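Local coordinates for methyltransferase FkbM (Methylobacillus flagellatus KT, PDB 2PY6), which is probably a methyltransferase of the FkbM type, whose methyl acceptor is not known, at residues L55-T60 with A65-V70; P139-N142 with R148-G151. All coordinates share one frame; numbering follows the deposited sequence.

Contact 1: L55-T60 with A65-V70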
ATOM      1  N   LEU A  55     -27.360  20.153  -4.541  1.00 31.10           N
ATOM      2  CA  LEU A  55     -26.752  19.138  -3.672  1.00 30.24           C
ATOM      3  C   LEU A  55     -25.256  18.891  -3.993  1.00 27.40           C
ATOM      4  O   LEU A  55     -24.820  18.926  -5.147  1.00 30.23           O
ATOM      5  CB  LEU A  55     -27.556  17.823  -3.765  1.00 29.72           C
ATOM      6  CG  LEU A  55     -27.134  16.602  -2.918  1.00 34.88           C
ATOM      7  CD1 LEU A  55     -27.690  16.614  -1.514  1.00 39.68           C
ATOM      8  CD2 LEU A  55     -27.620  15.324  -3.571  1.00 39.73           C
ATOM      9  N   VAL A  56     -24.478  18.674  -2.946  1.00 24.29           N
ATOM     10  CA  VAL A  56     -23.052  18.313  -3.050  1.00 26.57           C
ATOM     11  C   VAL A  56     -22.880  16.916  -2.437  1.00 25.44           C
ATOM     12  O   VAL A  56     -23.320  16.664  -1.304  1.00 23.85           O
ATOM     13  CB  VAL A  56     -22.127  19.294  -2.299  1.00 23.59           C
ATOM     14  CG1 VAL A  56     -20.686  18.816  -2.351  1.00 31.73           C
ATOM     15  CG2 VAL A  56     -22.199  20.673  -2.899  1.00 31.91           C
ATOM     16  N   ILE A  57     -22.245  16.018  -3.184  1.00 26.66           N
ATOM     17  CA  ILE A  57     -21.973  14.681  -2.715  1.00 29.11           C
ATOM     18  C   ILE A  57     -20.646  14.693  -1.957  1.00 27.90           C
ATOM     19  O   ILE A  57     -19.630  15.134  -2.506  1.00 27.97           O
ATOM     20  CB  ILE A  57     -21.837  13.676  -3.884  1.00 30.04           C
ATOM     21  CG1 ILE A  57     -23.093  13.674  -4.775  1.00 32.44           C
ATOM     22  CG2 ILE A  57     -21.493  12.305  -3.364  1.00 35.52           C
ATOM     23  CD1 ILE A  57     -24.386  13.645  -4.052  1.00 39.65           C
ATOM     24  N   LEU A  58     -20.646  14.222  -0.706  1.00 23.86           N
ATOM     25  CA  LEU A  58     -19.404  14.144   0.051  1.00 23.65           C
ATOM     26  C   LEU A  58     -18.906  12.721  -0.042  1.00 24.71           C
ATOM     27  O   LEU A  58     -19.598  11.785   0.385  1.00 23.64           O
ATOM     28  CB  LEU A  58     -19.612  14.535   1.511  1.00 25.24           C
ATOM     29  CG  LEU A  58     -20.293  15.872   1.759  1.00 27.19           C
ATOM     30  CD1 LEU A  58     -20.510  16.081   3.272  1.00 30.23           C
ATOM     31  CD2 LEU A  58     -19.490  17.024   1.116  1.00 22.77           C
ATOM     32  N   GLY A  59     -17.710  12.566  -0.592  1.00 26.64           N
ATOM     33  CA  GLY A  59     -17.091  11.257  -0.796  1.00 28.43           C
ATOM     34  C   GLY A  59     -17.342  10.699  -2.187  1.00 27.36           C
ATOM     35  O   GLY A  59     -18.399  10.908  -2.755  1.00 26.63           O
ATOM     36  N   THR A  60     -16.359   9.993  -2.743  1.00 29.20           N
ATOM     37  CA  THR A  60     -16.498   9.401  -4.073  1.00 31.09           C
ATOM     38  C   THR A  60     -16.381   7.869  -4.041  1.00 34.71           C
ATOM     39  O   THR A  60     -16.345   7.227  -5.085  1.00 34.94           O
ATOM     40  CB  THR A  60     -15.471   9.967  -5.090  1.00 33.18           C
ATOM     41  OG1 THR A  60     -14.132   9.692  -4.661  1.00 30.53           O
ATOM     42  CG2 THR A  60     -15.644  11.458  -5.302  1.00 31.44           C
ATOM     43  N   ALA A  65     -22.969   6.623  -6.007  1.00 43.72           N
ATOM     44  CA  ALA A  65     -23.200   6.021  -7.314  1.00 43.08           C
ATOM     45  C   ALA A  65     -24.656   5.624  -7.428  1.00 42.81           C
ATOM     46  O   ALA A  65     -25.197   5.638  -8.529  1.00 39.14           O
ATOM     47  CB  ALA A  65     -22.298   4.793  -7.526  1.00 42.01           C
ATOM     48  N   HIS A  66     -25.278   5.283  -6.291  1.00 44.01           N
ATOM     49  CA  HIS A  66     -26.691   4.920  -6.276  1.00 47.91           C
ATOM     50  C   HIS A  66     -27.604   6.121  -6.550  1.00 48.89           C
ATOM     51  O   HIS A  66     -28.684   5.937  -7.116  1.00 50.36           O
ATOM     52  CB  HIS A  66     -27.096   4.238  -4.970  1.00 49.12           C
ATOM     53  CG  HIS A  66     -26.445   2.908  -4.744  1.00 52.58           C
ATOM     54  ND1 HIS A  66     -26.691   1.813  -5.547  1.00 54.19           N
ATOM     55  CD2 HIS A  66     -25.612   2.479  -3.764  1.00 52.51           C
ATOM     56  CE1 HIS A  66     -26.013   0.774  -5.089  1.00 58.13           C
ATOM     57  NE2 HIS A  66     -25.350   1.151  -4.007  1.00 60.81           N
ATOM     58  N   LEU A  67     -27.197   7.329  -6.145  1.00 49.26           N
ATOM     59  CA  LEU A  67     -27.976   8.544  -6.441  1.00 49.16           C
ATOM     60  C   LEU A  67     -27.801   8.986  -7.903  1.00 49.22           C
ATOM     61  O   LEU A  67     -28.760   9.455  -8.541  1.00 47.95           O
ATOM     62  CB  LEU A  67     -27.594   9.713  -5.513  1.00 51.60           C
ATOM     63  CG  LEU A  67     -28.173  11.097  -5.920  1.00 50.38           C
ATOM     64  CD1 LEU A  67     -29.721  11.092  -5.903  1.00 55.38           C
ATOM     65  CD2 LEU A  67     -27.638  12.247  -5.092  1.00 49.83           C
HETATM   66  N   MSE A  68     -26.570   8.879  -8.413  1.00 50.40           N
HETATM   67  CA  MSE A  68     -26.247   9.263  -9.805  1.00 51.42           C
HETATM   68  C   MSE A  68     -26.819   8.294 -10.881  1.00 52.96           C
HETATM   69  O   MSE A  68     -27.233   8.744 -11.959  1.00 52.22           O
HETATM   70  CB  MSE A  68     -24.726   9.470  -9.972  1.00 48.73           C
HETATM   71  CG  MSE A  68     -24.150  10.529  -8.999  1.00 48.18           C
HETATM   72 SE   MSE A  68     -25.120  12.262  -8.943  0.75 34.25          SE
HETATM   73  CE  MSE A  68     -24.817  12.853 -10.756  1.00 27.73           C
ATOM     74  N   ASN A  69     -26.866   6.990 -10.575  1.00 54.36           N
ATOM     75  CA  ASN A  69     -27.447   5.988 -11.490  1.00 55.56           C
ATOM     76  C   ASN A  69     -28.975   5.885 -11.406  1.00 57.02           C
ATOM     77  O   ASN A  69     -29.580   5.108 -12.150  1.00 57.32           O
ATOM     78  CB  ASN A  69     -26.833   4.597 -11.231  1.00 56.45           C
ATOM     79  CG  ASN A  69     -25.354   4.527 -11.579  1.00 56.31           C
ATOM     80  OD1 ASN A  69     -24.874   5.239 -12.463  1.00 58.92           O
ATOM     81  ND2 ASN A  69     -24.633   3.641 -10.903  1.00 61.53           N
ATOM     82  N   VAL A  70     -29.579   6.668 -10.504  1.00 58.36           N
ATOM     83  CA  VAL A  70     -31.027   6.685 -10.252  1.00 58.68           C
ATOM     84  C   VAL A  70     -31.821   6.764 -11.548  1.00 60.62           C
ATOM     85  O   VAL A  70     -31.468   7.530 -12.459  1.00 60.57           O
ATOM     86  CB  VAL A  70     -31.444   7.867  -9.299  1.00 58.25           C
ATOM     87  CG1 VAL A  70     -31.461   9.223 -10.039  1.00 59.67           C
ATOM     88  CG2 VAL A  70     -32.781   7.614  -8.675  1.00 58.31           C
TER
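The side chains of Leu55 and Leu67 meet end-on, one methyl of each pressed together, where the strand 54-58 of a Rossmann-like sheet faces the short helix 64-68 that follows it. Their CD2 atoms lie 3.4 Å apart, tighter than usual for two carbons. Leu67 uses this same methyl for its second contact: its CD2 is 3.7 Å from Ile57 CD1, with the isoleucine crossing the leucine obliquely. Because Leu55 and Ile57 are two residues apart on the strand, both extend from the same face, and their own ends, Leu55 CD2 and Ile57 CD1, are also 3.7 Å from each other. The three methyls thus form a nearly equilateral triangle with Leu67 CD2 as the helix's contribution. Both leucines reach this meeting point with CG anti to the backbone N (chi1 -179° for Leu55 and 169° for Leu67), and Leu67 CD1 is turned away from the triangle. Selenomethionine Met68, next along the helix, adds a looser flank, its SE lying 4.8 Å from Ile57 CG1. The interface is small and wholly apolar, leaving the helix backbone well clear of the strand: the CA atoms of Ile57 and Leu67 are 9.4 Å apart. The strand and helix form the first two elements of a beta-alpha-beta unit completed by strand 77-82. That strand pairs with 54-58 on one edge, strand 114-118 pairs with it on the other, and Leu117 of the latter also touches Leu67; Leu58 packs on the opposite face of the sheet, against helix 123-135.

Contact 2: P139-N142 with R148-G151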
ATOM      1  N   PRO A 139     -26.851  22.083   5.883  1.00 32.42           N
ATOM      2  CA  PRO A 139     -27.849  20.995   5.913  1.00 31.72           C
ATOM      3  C   PRO A 139     -27.289  19.739   5.235  1.00 30.63           C
ATOM      4  O   PRO A 139     -26.719  19.823   4.129  1.00 30.65           O
ATOM      5  CB  PRO A 139     -29.037  21.584   5.140  1.00 28.87           C
ATOM      6  CG  PRO A 139     -28.857  23.018   5.215  1.00 27.03           C
ATOM      7  CD  PRO A 139     -27.383  23.268   5.176  1.00 30.85           C
ATOM      8  N   HIS A 140     -27.364  18.610   5.942  1.00 31.36           N
ATOM      9  CA  HIS A 140     -26.775  17.364   5.467  1.00 29.94           C
ATOM     10  C   HIS A 140     -27.628  16.136   5.747  1.00 30.54           C
ATOM     11  O   HIS A 140     -28.448  16.139   6.673  1.00 30.77           O
ATOM     12  CB  HIS A 140     -25.326  17.197   6.003  1.00 29.89           C
ATOM     13  CG  HIS A 140     -25.212  17.165   7.486  1.00 27.46           C
ATOM     14  ND1 HIS A 140     -25.471  18.259   8.280  1.00 25.79           N
ATOM     15  CD2 HIS A 140     -24.848  16.166   8.324  1.00 26.14           C
ATOM     16  CE1 HIS A 140     -25.288  17.929   9.544  1.00 31.69           C
ATOM     17  NE2 HIS A 140     -24.906  16.665   9.596  1.00 29.37           N
ATOM     18  N   LEU A 141     -27.389  15.097   4.936  1.00 32.08           N
ATOM     19  CA  LEU A 141     -28.140  13.845   4.943  1.00 33.19           C
ATOM     20  C   LEU A 141     -27.254  12.673   4.644  1.00 27.85           C
ATOM     21  O   LEU A 141     -26.319  12.800   3.890  1.00 29.89           O
ATOM     22  CB  LEU A 141     -29.120  13.796   3.765  1.00 34.92           C
ATOM     23  CG  LEU A 141     -30.235  14.777   3.608  1.00 42.67           C
ATOM     24  CD1 LEU A 141     -30.716  14.751   2.176  1.00 52.29           C
ATOM     25  CD2 LEU A 141     -31.346  14.457   4.580  1.00 51.66           C
ATOM     26  N   ASN A 142     -27.598  11.523   5.196  1.00 28.47           N
ATOM     27  CA  ASN A 142     -26.953  10.263   4.815  1.00 32.76           C
ATOM     28  C   ASN A 142     -27.792   9.687   3.633  1.00 32.53           C
ATOM     29  O   ASN A 142     -28.861  10.261   3.266  1.00 29.21           O
ATOM     30  CB  ASN A 142     -26.822   9.300   5.989  1.00 32.81           C
ATOM     31  CG  ASN A 142     -28.141   8.785   6.497  1.00 28.64           C
ATOM     32  OD1 ASN A 142     -29.101   8.618   5.752  1.00 32.26           O
ATOM     33  ND2 ASN A 142     -28.178   8.492   7.777  1.00 30.38           N
ATOM     34  N   ARG A 148     -35.343   9.007   1.158  1.00 30.28           N
ATOM     35  CA  ARG A 148     -36.625   9.391   1.690  1.00 29.80           C
ATOM     36  C   ARG A 148     -36.977  10.845   1.435  1.00 29.72           C
ATOM     37  O   ARG A 148     -38.113  11.147   1.093  1.00 31.31           O
ATOM     38  CB  ARG A 148     -36.672   9.098   3.197  1.00 31.42           C
ATOM     39  CG  ARG A 148     -38.027   9.470   3.874  1.00 30.67           C
ATOM     40  CD  ARG A 148     -38.021   9.011   5.333  1.00 25.40           C
ATOM     41  NE  ARG A 148     -38.081   7.561   5.431  1.00 28.37           N
ATOM     42  CZ  ARG A 148     -37.986   6.892   6.575  1.00 30.99           C
ATOM     43  NH1 ARG A 148     -37.872   7.547   7.714  1.00 26.42           N
ATOM     44  NH2 ARG A 148     -38.065   5.565   6.584  1.00 28.86           N
ATOM     45  N   ALA A 149     -36.006  11.745   1.590  1.00 28.86           N
ATOM     46  CA  ALA A 149     -36.257  13.187   1.475  1.00 27.65           C
ATOM     47  C   ALA A 149     -36.572  13.654   0.070  1.00 30.43           C
ATOM     48  O   ALA A 149     -37.283  14.622  -0.105  1.00 29.49           O
ATOM     49  CB  ALA A 149     -35.080  13.992   2.041  1.00 30.40           C
ATOM     50  N   PHE A 150     -36.012  12.966  -0.919  1.00 33.43           N
ATOM     51  CA  PHE A 150     -36.207  13.282  -2.325  1.00 33.63           C
ATOM     52  C   PHE A 150     -37.191  12.370  -3.032  1.00 31.32           C
ATOM     53  O   PHE A 150     -37.338  12.487  -4.223  1.00 31.42           O
ATOM     54  CB  PHE A 150     -34.840  13.279  -3.038  1.00 36.38           C
ATOM     55  CG  PHE A 150     -33.962  14.439  -2.636  1.00 37.39           C
ATOM     56  CD1 PHE A 150     -34.335  15.729  -2.960  1.00 32.93           C
ATOM     57  CD2 PHE A 150     -32.801  14.242  -1.901  1.00 38.67           C
ATOM     58  CE1 PHE A 150     -33.563  16.806  -2.589  1.00 36.81           C
ATOM     59  CE2 PHE A 150     -32.033  15.317  -1.504  1.00 39.57           C
ATOM     60  CZ  PHE A 150     -32.413  16.597  -1.851  1.00 44.10           C
ATOM     61  N   GLY A 151     -37.870  11.494  -2.290  1.00 31.18           N
ATOM     62  CA  GLY A 151     -38.877  10.581  -2.819  1.00 31.36           C
ATOM     63  C   GLY A 151     -38.348   9.643  -3.888  1.00 33.04           C
ATOM     64  O   GLY A 151     -38.951   9.514  -4.960  1.00 33.61           O
TER
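Arg148 NH1, one residue before the Ala149 that faces Leu141, is gripped by two backbone carbonyls, Phe36 O and Leu198 O, while NE of the same guanidinium makes a salt bridge to Asp162. These bonds hold the C-terminal end of helix 143-149, which follows the outermost strand 140-142 of a Rossmann-like sheet. Asn142 is the N-cap of this helix, its OD1 accepting from Gln145 N. Helix 143-149 leaves the strand at a steep angle, and its last turn faces Leu141, with 8.9 Å between the CA atoms of Leu141 and Ala149. One methyl carries most of the contact: Leu141 CD1 comes obliquely to the Phe150 ring, 3.9 Å from CE2, and lies 4.4 Å from Ala149 CB. With the ring carbon CG anti to the carbonyl carbon (chi1 -70°), the ring is carried toward the strand, so that CE2 comes up to Leu141 although the bond from CA to CB does not point there. Ala149 and Phe150 also pack on Ile46 of helix 40-49. Phe150 is the first residue to leave helical geometry; Gly151 follows with positive phi, and its N makes a weak bond of 3.4 Å to Arg148 O.

In the fold
The two contacts follow one another along the chain, 55-70 first and 139-151 later, and both belong to the same predominantly parallel, Rossmann-like sheet. Their centres are 12 Å apart and their nearest atoms about 5 Å, so they are not in contact. Strand 114-118 lies between strands 54-58 and 140-142 and pairs with both. Helices 64-68 and 143-149 cover one face of this sheet, whereas helix 123-135 packs on the other, so the two contacts lie side by side on one face. Neither belongs to the second, seven-stranded sheet, whose 3-2-1-4-5-7-6 order is that of class I methyltransferases. They therefore help build the companion Rossmann-like sheet and not the probable methyl-transfer fold.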